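Side-chain contacts in putative exported protein (Bordetella pertussis Tohama I, PDB 2PFY), which binds pyroglutamic acid and probably delivers it, as a periplasmic receptor, to a tripartite ATP-independent (TRAP) transporter: residues A8-A13 / L46-V51; Q40-L45 / Q164-P169; L66-G71 / A144-T149. All coordinates share one frame; numbering follows the deposited sequence.

Contact 1. Residues A8-A13 / L46-V51. With PCA (pyroglutamic acid), chain E.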
ATOM      1  N   ALA A   8       2.312 -11.987   4.667  1.00 16.87           N
ATOM      2  CA  ALA A   8       2.726 -10.590   4.495  1.00 15.95           C
ATOM      3  C   ALA A   8       3.277 -10.440   3.093  1.00 17.02           C
ATOM      4  O   ALA A   8       3.952 -11.344   2.548  1.00 17.28           O
ATOM      5  CB  ALA A   8       3.784 -10.198   5.524  1.00 15.78           C
ATOM      6  N   GLU A   9       2.983  -9.292   2.504  1.00 16.58           N
ATOM      7  CA  GLU A   9       3.240  -9.025   1.086  1.00 18.09           C
ATOM      8  C   GLU A   9       4.739  -8.864   0.706  1.00 17.25           C
ATOM      9  O   GLU A   9       5.218  -9.372  -0.314  1.00 15.91           O
ATOM     10  CB  GLU A   9       2.524  -7.722   0.788  1.00 19.00           C
ATOM     11  CG  GLU A   9       1.794  -7.683  -0.457  1.00 21.94           C
ATOM     12  CD  GLU A   9       1.185  -6.336  -0.679  1.00 19.87           C
ATOM     13  OE1 GLU A   9      -0.007  -6.271  -0.976  1.00 19.30           O
ATOM     14  OE2 GLU A   9       1.916  -5.338  -0.582  1.00 21.12           O
ATOM     15  N   GLN A  10       5.463  -8.152   1.551  1.00 16.81           N
ATOM     16  CA  GLN A  10       6.790  -7.653   1.211  1.00 16.39           C
ATOM     17  C   GLN A  10       7.886  -8.458   1.910  1.00 17.25           C
ATOM     18  O   GLN A  10       7.618  -9.160   2.910  1.00 17.51           O
ATOM     19  CB  GLN A  10       6.835  -6.178   1.611  1.00 16.78           C
ATOM     20  CG  GLN A  10       5.727  -5.313   0.936  1.00 16.86           C
ATOM     21  CD  GLN A  10       5.851  -5.336  -0.585  1.00 17.90           C
ATOM     22  OE1 GLN A  10       6.969  -5.390  -1.117  1.00 17.46           O
ATOM     23  NE2 GLN A  10       4.716  -5.321  -1.288  1.00 15.47           N
ATOM     24  N   PRO A  11       9.127  -8.378   1.406  1.00 17.47           N
ATOM     25  CA  PRO A  11      10.233  -9.093   2.021  1.00 17.41           C
ATOM     26  C   PRO A  11      10.577  -8.576   3.422  1.00 16.57           C
ATOM     27  O   PRO A  11      10.086  -7.537   3.824  1.00 16.44           O
ATOM     28  CB  PRO A  11      11.405  -8.815   1.050  1.00 18.88           C
ATOM     29  CG  PRO A  11      11.061  -7.555   0.410  1.00 18.28           C
ATOM     30  CD  PRO A  11       9.574  -7.644   0.197  1.00 17.02           C
ATOM     31  N   ASP A  12      11.366  -9.347   4.161  1.00 16.51           N
ATOM     32  CA  ASP A  12      11.779  -9.016   5.515  1.00 16.69           C
ATOM     33  C   ASP A  12      12.575  -7.681   5.568  1.00 16.89           C
ATOM     34  O   ASP A  12      12.595  -7.021   6.613  1.00 15.88           O
ATOM     35  CB  ASP A  12      12.562 -10.213   6.086  1.00 17.50           C
ATOM     36  CG  ASP A  12      11.654 -11.394   6.440  1.00 20.38           C
ATOM     37  OD1 ASP A  12      10.436 -11.208   6.564  1.00 19.07           O
ATOM     38  OD2 ASP A  12      12.149 -12.528   6.581  1.00 24.76           O
ATOM     39  N   ALA A  13      13.165  -7.259   4.426  1.00 15.92           N
ATOM     40  CA  ALA A  13      13.719  -5.879   4.279  1.00 15.85           C
ATOM     41  C   ALA A  13      12.718  -4.762   4.657  1.00 15.59           C
ATOM     42  O   ALA A  13      13.098  -3.710   5.185  1.00 16.24           O
ATOM     43  CB  ALA A  13      14.211  -5.638   2.820  1.00 16.25           C
ATOM     44  N   LEU A  46       0.610 -16.256  -0.358  1.00 18.72           N
ATOM     45  CA  LEU A  46      -0.419 -15.641  -1.190  1.00 19.03           C
ATOM     46  C   LEU A  46       0.145 -14.375  -1.819  1.00 18.65           C
ATOM     47  O   LEU A  46       0.779 -13.596  -1.135  1.00 18.93           O
ATOM     48  CB  LEU A  46      -1.625 -15.212  -0.320  1.00 17.82           C
ATOM     49  CG  LEU A  46      -2.463 -16.368   0.261  1.00 16.68           C
ATOM     50  CD1 LEU A  46      -3.282 -15.945   1.448  1.00 15.81           C
ATOM     51  CD2 LEU A  46      -3.382 -16.918  -0.821  1.00 17.57           C
ATOM     52  N   LYS A  47      -0.148 -14.150  -3.100  1.00 19.41           N
ATOM     53  CA  LYS A  47       0.225 -12.915  -3.789  1.00 20.28           C
ATOM     54  C   LYS A  47      -0.831 -11.854  -3.490  1.00 20.26           C
ATOM     55  O   LYS A  47      -1.963 -12.178  -3.102  1.00 20.14           O
ATOM     56  CB  LYS A  47       0.301 -13.185  -5.297  1.00 21.63           C
ATOM     57  CG  LYS A  47       1.422 -14.194  -5.632  1.00 22.08           C
ATOM     58  CD  LYS A  47       1.480 -14.504  -7.102  1.00 27.66           C
ATOM     59  CE  LYS A  47       2.726 -15.413  -7.394  1.00 29.75           C
ATOM     60  NZ  LYS A  47       2.543 -16.784  -6.854  1.00 34.99           N
ATOM     61  N   ARG A  48      -0.472 -10.596  -3.690  1.00 19.41           N
ATOM     62  CA  ARG A  48      -1.348  -9.475  -3.379  1.00 20.15           C
ATOM     63  C   ARG A  48      -2.819  -9.662  -3.802  1.00 20.46           C
ATOM     64  O   ARG A  48      -3.687  -9.434  -2.988  1.00 19.38           O
ATOM     65  CB  ARG A  48      -0.786  -8.175  -3.968  1.00 19.90           C
ATOM     66  CG  ARG A  48      -1.676  -6.955  -3.813  1.00 19.10           C
ATOM     67  CD  ARG A  48      -0.974  -5.689  -4.376  1.00 20.21           C
ATOM     68  NE  ARG A  48       0.099  -5.214  -3.500  1.00 19.51           N
ATOM     69  CZ  ARG A  48       1.107  -4.439  -3.906  1.00 20.48           C
ATOM     70  NH1 ARG A  48       1.171  -4.061  -5.184  1.00 20.10           N
ATOM     71  NH2 ARG A  48       2.052  -4.036  -3.052  1.00 16.60           N
ATOM     72  N   PRO A  49      -3.082 -10.017  -5.088  1.00 21.21           N
ATOM     73  CA  PRO A  49      -4.469 -10.197  -5.515  1.00 22.16           C
ATOM     74  C   PRO A  49      -5.177 -11.395  -4.865  1.00 21.26           C
ATOM     75  O   PRO A  49      -6.388 -11.504  -5.007  1.00 21.48           O
ATOM     76  CB  PRO A  49      -4.354 -10.472  -7.038  1.00 22.35           C
ATOM     77  CG  PRO A  49      -2.994 -10.107  -7.409  1.00 23.97           C
ATOM     78  CD  PRO A  49      -2.136 -10.254  -6.203  1.00 21.69           C
ATOM     79  N   GLU A  50      -4.421 -12.293  -4.219  1.00 21.34           N
ATOM     80  CA  GLU A  50      -4.981 -13.524  -3.571  1.00 20.61           C
ATOM     81  C   GLU A  50      -5.242 -13.397  -2.075  1.00 20.31           C
ATOM     82  O   GLU A  50      -5.890 -14.286  -1.473  1.00 19.01           O
ATOM     83  CB  GLU A  50      -4.025 -14.728  -3.753  1.00 20.28           C
ATOM     84  CG  GLU A  50      -3.678 -15.064  -5.224  1.00 21.99           C
ATOM     85  CD  GLU A  50      -2.525 -16.043  -5.365  1.00 22.83           C
ATOM     86  OE1 GLU A  50      -1.669 -16.150  -4.464  1.00 23.29           O
ATOM     87  OE2 GLU A  50      -2.455 -16.693  -6.415  1.00 27.35           O
ATOM     88  N   VAL A  51      -4.679 -12.364  -1.446  1.00 19.19           N
ATOM     89  CA  VAL A  51      -4.744 -12.255   0.001  1.00 18.63           C
ATOM     90  C   VAL A  51      -6.180 -12.240   0.542  1.00 19.19           C
ATOM     91  O   VAL A  51      -6.487 -12.998   1.443  1.00 18.42           O
ATOM     92  CB  VAL A  51      -3.955 -11.048   0.534  1.00 17.73           C
ATOM     93  CG1 VAL A  51      -4.190 -10.891   2.103  1.00 18.24           C
ATOM     94  CG2 VAL A  51      -2.438 -11.245   0.227  1.00 15.97           C
TER
HETATM   95  N   PCA E 302       5.249  -0.255  -2.677  1.00 22.63           N
HETATM   96  CA  PCA E 302       4.180  -1.185  -3.112  1.00 23.48           C
HETATM   97  CB  PCA E 302       2.857  -0.461  -3.129  1.00 22.44           C
HETATM   98  CG  PCA E 302       3.154   0.964  -2.768  1.00 23.29           C
HETATM   99  CD  PCA E 302       4.618   1.003  -2.479  1.00 20.74           C
HETATM  100  OE  PCA E 302       5.211   1.993  -2.064  1.00 22.48           O
HETATM  101  C   PCA E 302       4.493  -1.735  -4.490  1.00 24.18           C
HETATM  102  O   PCA E 302       3.905  -2.702  -4.990  1.00 24.73           O
HETATM  103  OXT PCA E 302       5.371  -1.194  -5.137  1.00 25.49           O

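Contact 2. Residues Q40-L45 / Q164-P169. With PCA (pyroglutamic acid), chain E.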
ATOM      1  N   GLN A  40       4.640 -15.530   7.180  1.00 20.19           N
ATOM      2  CA  GLN A  40       5.350 -15.909   5.965  1.00 21.11           C
ATOM      3  C   GLN A  40       5.292 -14.727   5.038  1.00 19.42           C
ATOM      4  O   GLN A  40       4.233 -14.376   4.512  1.00 19.39           O
ATOM      5  CB  GLN A  40       4.729 -17.161   5.322  1.00 21.91           C
ATOM      6  CG  GLN A  40       4.785 -18.325   6.327  1.00 26.58           C
ATOM      7  CD  GLN A  40       4.526 -19.660   5.711  1.00 33.25           C
ATOM      8  OE1 GLN A  40       5.080 -19.959   4.667  1.00 38.01           O
ATOM      9  NE2 GLN A  40       3.689 -20.489   6.359  1.00 32.45           N
ATOM     10  N   SER A  41       6.449 -14.112   4.828  1.00 17.61           N
ATOM     11  CA  SER A  41       6.457 -12.838   4.150  1.00 16.27           C
ATOM     12  C   SER A  41       6.826 -13.009   2.665  1.00 17.17           C
ATOM     13  O   SER A  41       6.926 -14.147   2.144  1.00 16.68           O
ATOM     14  CB  SER A  41       7.449 -11.924   4.847  1.00 17.02           C
ATOM     15  OG  SER A  41       8.726 -12.481   4.660  1.00 15.95           O
ATOM     16  N   ASN A  42       7.066 -11.871   2.014  1.00 16.19           N
ATOM     17  CA  ASN A  42       7.434 -11.807   0.600  1.00 17.45           C
ATOM     18  C   ASN A  42       6.443 -12.502  -0.345  1.00 17.44           C
ATOM     19  O   ASN A  42       6.844 -13.010  -1.419  1.00 17.95           O
ATOM     20  CB  ASN A  42       8.841 -12.361   0.393  1.00 16.87           C
ATOM     21  CG  ASN A  42       9.465 -11.867  -0.925  1.00 20.12           C
ATOM     22  OD1 ASN A  42       9.291 -10.707  -1.319  1.00 19.72           O
ATOM     23  ND2 ASN A  42      10.176 -12.757  -1.608  1.00 23.78           N
ATOM     24  N   SER A  43       5.156 -12.508   0.033  1.00 17.24           N
ATOM     25  CA  SER A  43       4.100 -13.033  -0.836  1.00 17.87           C
ATOM     26  C   SER A  43       4.361 -14.492  -1.273  1.00 18.90           C
ATOM     27  O   SER A  43       3.862 -14.953  -2.316  1.00 19.30           O
ATOM     28  CB  SER A  43       3.915 -12.129  -2.077  1.00 18.25           C
ATOM     29  OG  SER A  43       3.476 -10.826  -1.728  1.00 17.50           O
ATOM     30  N   THR A  44       5.108 -15.241  -0.475  1.00 19.50           N
ATOM     31  CA  THR A  44       5.390 -16.635  -0.852  1.00 21.29           C
ATOM     32  C   THR A  44       4.186 -17.556  -0.651  1.00 20.97           C
ATOM     33  O   THR A  44       4.123 -18.619  -1.263  1.00 20.08           O
ATOM     34  CB  THR A  44       6.626 -17.196  -0.107  1.00 21.33           C
ATOM     35  OG1 THR A  44       6.419 -17.066   1.301  1.00 24.09           O
ATOM     36  CG2 THR A  44       7.832 -16.361  -0.462  1.00 23.21           C
ATOM     37  N   LEU A  45       3.259 -17.166   0.225  1.00 20.37           N
ATOM     38  CA  LEU A  45       2.085 -17.968   0.518  1.00 20.83           C
ATOM     39  C   LEU A  45       0.927 -17.529  -0.390  1.00 19.78           C
ATOM     40  O   LEU A  45       0.326 -18.327  -1.086  1.00 20.43           O
ATOM     41  CB  LEU A  45       1.714 -17.776   2.006  1.00 21.82           C
ATOM     42  CG  LEU A  45       0.831 -18.712   2.778  1.00 24.27           C
ATOM     43  CD1 LEU A  45       1.141 -20.157   2.359  1.00 25.13           C
ATOM     44  CD2 LEU A  45       1.089 -18.483   4.294  1.00 22.04           C
ATOM     45  N   GLN A 164       3.703  -7.466  -9.747  1.00 22.51           N
ATOM     46  CA  GLN A 164       3.610  -7.457  -8.297  1.00 22.79           C
ATOM     47  C   GLN A 164       5.014  -7.193  -7.766  1.00 22.36           C
ATOM     48  O   GLN A 164       6.004  -7.445  -8.478  1.00 22.51           O
ATOM     49  CB  GLN A 164       3.033  -8.790  -7.772  1.00 23.97           C
ATOM     50  CG  GLN A 164       1.546  -9.090  -8.198  1.00 24.19           C
ATOM     51  CD  GLN A 164       0.591  -7.960  -7.885  1.00 28.81           C
ATOM     52  OE1 GLN A 164       0.766  -7.233  -6.893  1.00 30.26           O
ATOM     53  NE2 GLN A 164      -0.435  -7.795  -8.731  1.00 28.07           N
ATOM     54  N   THR A 165       5.117  -6.746  -6.517  1.00 21.92           N
ATOM     55  CA  THR A 165       6.386  -6.220  -5.999  1.00 21.56           C
ATOM     56  C   THR A 165       7.626  -7.148  -6.122  1.00 21.79           C
ATOM     57  O   THR A 165       8.711  -6.686  -6.528  1.00 21.07           O
ATOM     58  CB  THR A 165       6.248  -5.628  -4.566  1.00 22.18           C
ATOM     59  OG1 THR A 165       4.867  -5.247  -4.312  1.00 22.93           O
ATOM     60  CG2 THR A 165       7.172  -4.370  -4.414  1.00 21.93           C
ATOM     61  N   PRO A 166       7.504  -8.440  -5.736  1.00 21.83           N
ATOM     62  CA  PRO A 166       8.632  -9.358  -5.830  1.00 22.24           C
ATOM     63  C   PRO A 166       9.162  -9.603  -7.228  1.00 22.96           C
ATOM     64  O   PRO A 166      10.271 -10.075  -7.372  1.00 23.56           O
ATOM     65  CB  PRO A 166       8.036 -10.690  -5.289  1.00 22.87           C
ATOM     66  CG  PRO A 166       6.931 -10.225  -4.347  1.00 22.20           C
ATOM     67  CD  PRO A 166       6.324  -9.101  -5.125  1.00 22.12           C
ATOM     68  N   GLU A 167       8.367  -9.327  -8.251  1.00 24.01           N
ATOM     69  CA  GLU A 167       8.743  -9.603  -9.642  1.00 24.88           C
ATOM     70  C   GLU A 167       9.331  -8.356 -10.345  1.00 25.05           C
ATOM     71  O   GLU A 167       9.684  -8.424 -11.531  1.00 25.76           O
ATOM     72  CB  GLU A 167       7.510 -10.059 -10.416  1.00 25.76           C
ATOM     73  CG  GLU A 167       7.112 -11.538 -10.165  1.00 30.56           C
ATOM     74  CD  GLU A 167       6.571 -11.769  -8.800  1.00 37.18           C
ATOM     75  OE1 GLU A 167       5.678 -11.003  -8.379  1.00 41.73           O
ATOM     76  OE2 GLU A 167       7.022 -12.728  -8.148  1.00 41.98           O
ATOM     77  N   VAL A 168       9.412  -7.233  -9.630  1.00 24.03           N
ATOM     78  CA  VAL A 168       9.839  -5.956 -10.245  1.00 23.83           C
ATOM     79  C   VAL A 168      11.251  -6.054 -10.846  1.00 24.88           C
ATOM     80  O   VAL A 168      11.419  -5.710 -12.015  1.00 24.41           O
ATOM     81  CB  VAL A 168       9.688  -4.765  -9.296  1.00 23.73           C
ATOM     82  CG1 VAL A 168      10.507  -3.500  -9.774  1.00 24.58           C
ATOM     83  CG2 VAL A 168       8.234  -4.436  -9.087  1.00 23.62           C
ATOM     84  N   PRO A 169      12.265  -6.521 -10.063  1.00 25.43           N
ATOM     85  CA  PRO A 169      13.615  -6.625 -10.674  1.00 25.96           C
ATOM     86  C   PRO A 169      13.651  -7.502 -11.940  1.00 27.60           C
ATOM     87  O   PRO A 169      14.238  -7.105 -12.941  1.00 27.99           O
ATOM     88  CB  PRO A 169      14.491  -7.208  -9.554  1.00 24.48           C
ATOM     89  CG  PRO A 169      13.725  -6.805  -8.229  1.00 25.17           C
ATOM     90  CD  PRO A 169      12.256  -6.954  -8.648  1.00 24.30           C
TER
HETATM   91  N   PCA E 302       5.249  -0.255  -2.677  1.00 22.63           N
HETATM   92  CA  PCA E 302       4.180  -1.185  -3.112  1.00 23.48           C
HETATM   93  CB  PCA E 302       2.857  -0.461  -3.129  1.00 22.44           C
HETATM   94  CG  PCA E 302       3.154   0.964  -2.768  1.00 23.29           C
HETATM   95  CD  PCA E 302       4.618   1.003  -2.479  1.00 20.74           C
HETATM   96  OE  PCA E 302       5.211   1.993  -2.064  1.00 22.48           O
HETATM   97  C   PCA E 302       4.493  -1.735  -4.490  1.00 24.18           C
HETATM   98  O   PCA E 302       3.905  -2.702  -4.990  1.00 24.73           O
HETATM   99  OXT PCA E 302       5.371  -1.194  -5.137  1.00 25.49           O

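Contact 3. Residues L66-G71 / A144-T149. With PCA (pyroglutamic acid), chain E.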
ATOM      1  N   LEU A  66      -1.925  -4.567   0.515  1.00 19.32           N
ATOM      2  CA  LEU A  66      -2.197  -3.224   0.044  1.00 19.12           C
ATOM      3  C   LEU A  66      -3.712  -3.043   0.035  1.00 19.92           C
ATOM      4  O   LEU A  66      -4.432  -3.842  -0.590  1.00 20.14           O
ATOM      5  CB  LEU A  66      -1.646  -3.084  -1.391  1.00 18.80           C
ATOM      6  CG  LEU A  66      -1.740  -1.703  -2.042  1.00 18.18           C
ATOM      7  CD1 LEU A  66      -0.722  -0.741  -1.383  1.00 19.33           C
ATOM      8  CD2 LEU A  66      -1.534  -1.788  -3.567  1.00 18.83           C
ATOM      9  N   VAL A  67      -4.192  -1.999   0.710  1.00 21.48           N
ATOM     10  CA  VAL A  67      -5.640  -1.710   0.810  1.00 23.03           C
ATOM     11  C   VAL A  67      -6.271  -1.602  -0.586  1.00 24.27           C
ATOM     12  O   VAL A  67      -7.293  -2.271  -0.891  1.00 24.98           O
ATOM     13  CB  VAL A  67      -5.905  -0.394   1.644  1.00 23.59           C
ATOM     14  CG1 VAL A  67      -7.395   0.025   1.568  1.00 23.29           C
ATOM     15  CG2 VAL A  67      -5.449  -0.572   3.093  1.00 23.02           C
ATOM     16  N   SER A  68      -5.627  -0.809  -1.453  1.00 23.83           N
ATOM     17  CA  SER A  68      -6.120  -0.582  -2.807  1.00 24.28           C
ATOM     18  C   SER A  68      -6.090  -1.822  -3.713  1.00 24.71           C
ATOM     19  O   SER A  68      -6.580  -1.770  -4.844  1.00 24.73           O
ATOM     20  CB  SER A  68      -5.369   0.599  -3.446  1.00 24.31           C
ATOM     21  OG  SER A  68      -3.971   0.332  -3.442  1.00 24.47           O
ATOM     22  N   ALA A  69      -5.549  -2.948  -3.230  1.00 25.08           N
ATOM     23  CA  ALA A  69      -5.712  -4.227  -3.940  1.00 25.43           C
ATOM     24  C   ALA A  69      -7.194  -4.663  -3.995  1.00 25.85           C
ATOM     25  O   ALA A  69      -7.568  -5.484  -4.834  1.00 25.76           O
ATOM     26  CB  ALA A  69      -4.854  -5.336  -3.317  1.00 25.09           C
ATOM     27  N   LEU A  70      -8.013  -4.119  -3.103  1.00 26.37           N
ATOM     28  CA  LEU A  70      -9.463  -4.394  -3.107  1.00 28.60           C
ATOM     29  C   LEU A  70     -10.295  -3.392  -3.922  1.00 30.36           C
ATOM     30  O   LEU A  70     -11.525  -3.508  -3.973  1.00 30.88           O
ATOM     31  CB  LEU A  70      -9.994  -4.515  -1.672  1.00 28.16           C
ATOM     32  CG  LEU A  70      -9.664  -5.820  -0.887  1.00 27.76           C
ATOM     33  CD1 LEU A  70      -8.160  -6.074  -0.727  1.00 25.70           C
ATOM     34  CD2 LEU A  70     -10.324  -5.750   0.477  1.00 28.13           C
ATOM     35  N   GLY A  71      -9.610  -2.451  -4.590  1.00 31.33           N
ATOM     36  CA  GLY A  71     -10.235  -1.319  -5.281  1.00 33.36           C
ATOM     37  C   GLY A  71     -11.160  -1.668  -6.441  1.00 35.27           C
ATOM     38  O   GLY A  71     -12.221  -1.066  -6.592  1.00 34.51           O
ATOM     39  N   ALA A 144       2.316  -1.012 -13.296  1.00 24.04           N
ATOM     40  CA  ALA A 144       1.153  -0.737 -12.439  1.00 23.54           C
ATOM     41  C   ALA A 144       1.092  -1.835 -11.375  1.00 23.35           C
ATOM     42  O   ALA A 144       1.622  -2.907 -11.591  1.00 23.17           O
ATOM     43  CB  ALA A 144      -0.150  -0.759 -13.259  1.00 23.69           C
ATOM     44  N   TYR A 145       0.464  -1.567 -10.227  1.00 22.73           N
ATOM     45  CA  TYR A 145       0.436  -2.580  -9.161  1.00 23.06           C
ATOM     46  C   TYR A 145      -0.931  -2.754  -8.516  1.00 23.49           C
ATOM     47  O   TYR A 145      -1.074  -3.450  -7.500  1.00 23.40           O
ATOM     48  CB  TYR A 145       1.532  -2.330  -8.111  1.00 21.69           C
ATOM     49  CG  TYR A 145       1.477  -1.005  -7.392  1.00 21.35           C
ATOM     50  CD1 TYR A 145       0.414  -0.691  -6.538  1.00 19.66           C
ATOM     51  CD2 TYR A 145       2.519  -0.072  -7.528  1.00 19.20           C
ATOM     52  CE1 TYR A 145       0.370   0.501  -5.877  1.00 21.72           C
ATOM     53  CE2 TYR A 145       2.477   1.149  -6.867  1.00 18.81           C
ATOM     54  CZ  TYR A 145       1.397   1.436  -6.045  1.00 20.96           C
ATOM     55  OH  TYR A 145       1.306   2.617  -5.355  1.00 19.83           O
ATOM     56  N   SER A 146      -1.925  -2.115  -9.124  1.00 24.50           N
ATOM     57  CA  SER A 146      -3.299  -2.062  -8.610  1.00 25.92           C
ATOM     58  C   SER A 146      -4.195  -1.574  -9.764  1.00 26.87           C
ATOM     59  O   SER A 146      -3.685  -1.085 -10.792  1.00 27.32           O
ATOM     60  CB  SER A 146      -3.377  -1.115  -7.403  1.00 24.96           C
ATOM     61  OG  SER A 146      -3.090   0.229  -7.784  1.00 26.70           O
ATOM     62  N   ALA A 147      -5.512  -1.750  -9.612  1.00 27.26           N
ATOM     63  CA  ALA A 147      -6.500  -1.161 -10.522  1.00 27.40           C
ATOM     64  C   ALA A 147      -6.318   0.354 -10.653  1.00 28.03           C
ATOM     65  O   ALA A 147      -6.296   0.886 -11.765  1.00 28.10           O
ATOM     66  CB  ALA A 147      -7.950  -1.524 -10.046  1.00 26.89           C
ATOM     67  N   SER A 148      -6.165   1.052  -9.529  1.00 28.11           N
ATOM     68  CA  SER A 148      -5.955   2.508  -9.559  1.00 28.02           C
ATOM     69  C   SER A 148      -4.693   2.922 -10.323  1.00 28.21           C
ATOM     70  O   SER A 148      -4.754   3.811 -11.198  1.00 28.40           O
ATOM     71  CB  SER A 148      -5.945   3.103  -8.148  1.00 27.94           C
ATOM     72  OG  SER A 148      -5.846   4.519  -8.223  1.00 29.20           O
ATOM     73  N   THR A 149      -3.551   2.304 -10.019  1.00 26.78           N
ATOM     74  CA  THR A 149      -2.338   2.651 -10.747  1.00 26.90           C
ATOM     75  C   THR A 149      -2.344   2.242 -12.231  1.00 27.63           C
ATOM     76  O   THR A 149      -1.675   2.886 -13.045  1.00 26.52           O
ATOM     77  CB  THR A 149      -1.035   2.139 -10.035  1.00 26.77           C
ATOM     78  OG1 THR A 149      -1.107   0.721  -9.836  1.00 24.43           O
ATOM     79  CG2 THR A 149      -0.812   2.874  -8.693  1.00 22.91           C
TER
HETATM   80  N   PCA E 302       5.249  -0.255  -2.677  1.00 22.63           N
HETATM   81  CA  PCA E 302       4.180  -1.185  -3.112  1.00 23.48           C
HETATM   82  CB  PCA E 302       2.857  -0.461  -3.129  1.00 22.44           C
HETATM   83  CG  PCA E 302       3.154   0.964  -2.768  1.00 23.29           C
HETATM   84  CD  PCA E 302       4.618   1.003  -2.479  1.00 20.74           C
HETATM   85  OE  PCA E 302       5.211   1.993  -2.064  1.00 22.48           O
HETATM   86  C   PCA E 302       4.493  -1.735  -4.490  1.00 24.18           C
HETATM   87  O   PCA E 302       3.905  -2.702  -4.990  1.00 24.73           O
HETATM   88  OXT PCA E 302       5.371  -1.194  -5.137  1.00 25.49           O
HETATM   89  O   HOH W   1      -3.004   1.622  -5.539  1.00 23.92           O
HETATM   90  O   HOH W   2      -6.994   0.206  -6.892  1.00 27.64           O
HETATM   91  O   HOH W   3      -6.223  -3.296  -7.313  1.00 30.60           O

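Contact 1. Residues A8-A13 / L46-V51
OE2 of E9 takes two hydrogen bonds, one from NH2 of R48 at 2.8 Å and one from NE2 of Q10 at 2.9 Å, and both donors come in from the same face of the carboxylate. The other oxygen, E9 OE1, holds R48 NE at 2.7 Å in a nearly straight bond. R48 therefore grips the carboxylate side-on, NE and NH2 each taking one oxygen. The partners lie in the guanidinium plane, but the carboxylate is turned 67° against it, and the two nitrogens meet the oxygens from above the carboxylate plane. R48 reaches this place with CG anti to its backbone N (chi1 175°) and a bend at chi3 that swings NE round to E9. Q10 NE2 and R48 NH2 sit 3.4 Å apart as two donors, brought together by the acceptor they share. E9 OE1 has another donor in the backbone N of L66, and R48 NH1 is bonded to the carbonyl of Y145, so both charged groups are fixed in rotation. With one edge of the guanidinium spent on E9, NH1 and NH2 turn to the ligand: PCA O accepts from R48 NH2 at 3.0 Å and from NH1 at 3.1 Å. The buried carboxylate probably balances the arginine's charge and holds its guanidinium in place, a second-shell residue setting a first-shell one. The result is a buried, carboxylate-backed arginine in the pyroglutamate pocket, where R143, T165 and S183 also bond to the ligand.

Contact 2. Residues Q40-L45 / Q164-P169
The chain reverses through a type I' beta turn from S41 to T44, and the two residues at its corner, N42 and S43, face P166 in the 3-10 turn 165-167, with the CA atoms of N42 and P166 7.0 Å apart. In this periplasmic binding protein fold the turn follows strand 35-40, while the 3-10 turn leads into helix 168-173, so the contact joins two loops beside the ligand pocket. It is a light touch made at the surface. The pyrrolidine ring of P166 points its CG into the corner of the turn, where N42 OD1 lies 3.9 Å away and S43 CB 4.2 Å away. The side chains of N42 and P166 run antiparallel alongside each other; extended at chi1 (-159°), the asparagine carries its amide oxygen alongside the CG and CB edge of the proline. These are van der Waals contacts only. S43 meets the proline with its CB, whereas its hydroxyl is hydrogen-bonded to the carbonyl of E9. The turn is anchored by backbone bonds from N42 to Q10 and from S43 to A8, and by S41 OG bonding to the carboxylate of D12. On the other partner, backbone bonds from E167 N to Q164 O and from V168 N to T165 O form the 3-10 turn, which carries P166 at the contact and T165 at the ligand. T165 also receives NE2 of Q10 on its hydroxyl and packs against R48. That hydroxyl in turn gives its proton to the ligand carboxylate, T165 OG1 lying 2.8 Å from PCA O.

Contact 3. Residues L66-G71 / A144-T149
L66 lays its CD2 methyl against the ring of Y145, 3.7 Å from CD1 and 3.8 Å from CE1, and the two side chains cross at about a right angle. The leucine branches so that each methyl has its own neighbour: CD2 meets the tyrosine, while CD1 turns to the ligand, 4.0 Å from PCA CB. A chi1 of -176°, which sets CG opposite the main-chain nitrogen, lets the two methyls reach both of these partners. The tyrosine ring is clamped between two groups. PCA CB lies 3.7 Å above one face, offset toward the rim, and CG2 of T149 covers the opposite face. The hydroxyl T149 OG1 reaches back to accept from Y145 N in a nearly straight bond. In the family 7 solute-binding fold, L66 ends a strand of one sheet and Y145 follows strand 141-144, so the ligand is walled here by residues from two distant parts of the chain. Beyond the leucine, three waters link the segments. S146, at the N-cap of helix 147-155, shares a hydrogen bond with T149 through their hydroxyls, and its OG also binds a water that is bonded to S68 OG as well, 2.6 Å from each oxygen. Two further waters each donate to the carbonyl oxygen of S68 and accept from the first turn of the helix, one from A147 N and the other from S148 N. Backbone amides at a helix start have no carbonyl of their own helix to bond, and these two are served by waters that each lie 2.9 Å from S68 O.

From the N terminus, the loop after strand 2-7 enters contact 1 first; helix 15-30 and strand 35-40 follow before 46-51 closes it. Segment 40-45 of contact 2 opens inside that span and finds its partner only at 164-169, so contacts 1 and 2 cross. Contact 3 lies wholly within the long loop closed by contact 2, running from the end of strand 62-66 to the start of helix 147-155, and comes in series after contact 1. Contacts 2 and 3 tie loops beside the five-stranded sheet to the region around strands 141-144 and 159-162, whereas contact 1 joins two neighbouring loops. All three touch the bound pyroglutamate.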